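Local coordinates for protein beta sliding clamp (Bartonella birtlesii LL-WM9, PDB 6PTR) that probably tethers DNA polymerases and other proteins to DNA for processive synthesis, as a ring-shaped head-to-tail homodimer around the duplex, at residues C[330-335]-C[353-358]. Numbering follows the deposited sequence.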
# COMPACT_ATOMS: atom_id res chain seq x y z
N LEU C 330 21.01 -32.46 15.63
CA LEU C 330 19.78 -32.01 16.26
C LEU C 330 18.77 -31.65 15.19
O LEU C 330 19.12 -31.00 14.20
CB LEU C 330 20.04 -30.81 17.17
CG LEU C 330 18.86 -30.08 17.82
CD1 LEU C 330 18.10 -31.00 18.77
CD2 LEU C 330 19.36 -28.86 18.57
N GLU C 331 17.52 -32.05 15.40
CA GLU C 331 16.39 -31.59 14.60
C GLU C 331 15.53 -30.71 15.49
O GLU C 331 15.08 -31.15 16.56
CB GLU C 331 15.58 -32.76 14.06
CG GLU C 331 16.31 -33.64 13.07
CD GLU C 331 15.36 -34.55 12.30
OE1 GLU C 331 14.94 -35.58 12.86
OE2 GLU C 331 15.03 -34.23 11.14
N ILE C 332 15.33 -29.47 15.08
CA ILE C 332 14.62 -28.49 15.89
C ILE C 332 13.82 -27.59 14.96
O ILE C 332 14.29 -27.21 13.88
CB ILE C 332 15.60 -27.69 16.78
CG1 ILE C 332 14.85 -26.76 17.74
CG2 ILE C 332 16.59 -26.91 15.92
CD1 ILE C 332 15.78 -26.22 18.88
N GLY C 333 12.61 -27.25 15.38
CA GLY C 333 11.71 -26.44 14.58
C GLY C 333 11.56 -25.06 15.19
O GLY C 333 11.62 -24.90 16.41
N PHE C 334 11.32 -24.08 14.34
CA PHE C 334 11.01 -22.71 14.73
C PHE C 334 9.97 -22.13 13.80
O PHE C 334 9.81 -22.56 12.66
CB PHE C 334 12.25 -21.79 14.68
CG PHE C 334 13.31 -22.14 15.67
CD1 PHE C 334 13.15 -21.80 17.01
CD2 PHE C 334 14.47 -22.79 15.28
CE1 PHE C 334 14.14 -22.12 17.94
CE2 PHE C 334 15.45 -23.11 16.20
CZ PHE C 334 15.29 -22.77 17.53
N ASN C 335 9.26 -21.12 14.30
CA ASN C 335 8.44 -20.26 13.47
C ASN C 335 9.36 -19.49 12.52
O ASN C 335 10.26 -18.77 12.96
CB ASN C 335 7.65 -19.30 14.37
CG ASN C 335 6.78 -18.34 13.59
OD1 ASN C 335 7.25 -17.68 12.67
ND2 ASN C 335 5.51 -18.24 13.98
N PHE C 353 23.35 -19.41 17.13
CA PHE C 353 22.31 -20.00 17.98
C PHE C 353 22.98 -20.83 19.06
O PHE C 353 23.82 -21.68 18.76
CB PHE C 353 21.40 -20.95 17.21
CG PHE C 353 20.67 -20.33 16.07
CD1 PHE C 353 21.33 -19.99 14.89
CD2 PHE C 353 19.30 -20.15 16.15
CE1 PHE C 353 20.62 -19.44 13.82
CE2 PHE C 353 18.59 -19.61 15.09
CZ PHE C 353 19.26 -19.26 13.92
N MET C 354 22.59 -20.61 20.32
CA MET C 354 22.96 -21.50 21.41
C MET C 354 21.75 -22.37 21.71
O MET C 354 20.68 -21.87 22.05
CB MET C 354 23.41 -20.71 22.65
CG MET C 354 24.53 -19.78 22.34
SD MET C 354 26.02 -20.63 21.76
CE MET C 354 26.36 -21.74 23.11
N LEU C 355 21.90 -23.68 21.49
CA LEU C 355 20.77 -24.58 21.51
C LEU C 355 20.94 -25.61 22.61
O LEU C 355 22.05 -25.92 23.05
CB LEU C 355 20.61 -25.30 20.16
CG LEU C 355 20.52 -24.33 18.99
CD1 LEU C 355 20.66 -25.05 17.66
CD2 LEU C 355 19.18 -23.59 19.09
N SER C 356 19.81 -26.19 23.01
CA SER C 356 19.83 -27.33 23.90
C SER C 356 19.15 -28.48 23.17
O SER C 356 19.70 -29.01 22.19
CB SER C 356 19.12 -26.98 25.21
OG SER C 356 19.37 -27.96 26.20
N ASP C 357 17.95 -28.84 23.58
CA ASP C 357 17.19 -29.89 22.92
C ASP C 357 16.09 -29.27 22.07
O ASP C 357 15.94 -28.05 21.96
CB ASP C 357 16.61 -30.86 23.95
CG ASP C 357 15.75 -30.16 24.98
OD1 ASP C 357 14.65 -29.70 24.62
OD2 ASP C 357 16.17 -30.05 26.15
N ALA C 358 15.27 -30.13 21.46
CA ALA C 358 14.34 -29.66 20.45
C ALA C 358 13.16 -28.88 21.02
O ALA C 358 12.45 -28.23 20.25
CB ALA C 358 13.83 -30.86 19.65
O HOH W 1 11.42 -28.60 17.75
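Leu-330 lies over the bend at the end of strand 350-355, its two methyls divided between the start and the far limb of the turn. Its CG is anti to the backbone N (chi1 173°), which carries the branch to the turn. CD2 sits 3.6 Å from Ser-356 O and against the base of the Leu-355 side chain. CD1 rests 4.0 Å from Ala-358 N. The Leu-330 and Leu-355 side chains cross obliquely. With CG beside its own backbone N, Leu-355 meets two further residues of strand 330-335 through CD2. Ile-332 touches that methyl with CD1, 4.3 Å from Leu-355 CD2, and Phe-334 meets it at the ring edge, near the ring plane, with CZ. Leu-330, Ile-332 and Phe-334 are every second residue of the strand, their CB atoms pointing toward 353-358. In the DnaN fold each domain is built from two antiparallel sheets and two helices; here strand 330-335, outermost in the four-stranded sheet of the C-terminal domain, faces the end of strand 350-355 in the sheet that continues into the central domain. The axes of 330-335 and 353-355 run at 112° and come no closer than 11.2 Å, so side chains bridge the sheets, with Ile-300 and Ala-362 adding to the apolar layer around Leu-355. Past the strand end the chain turns back over 330-335, bringing Ala-358 close to its backbone: Ala-358 CB sits 3.3 Å from Glu-331 O, a tight van der Waals contact. Ile-332, extended with CG1 anti to its N (chi1 -174°), runs alongside this limb and places CD1 3.6 Å from Asp-357 O. A water completes the link between the backbones, accepting from Gly-333 N at 3.0 Å and donating to Ala-358 O at 2.7 Å.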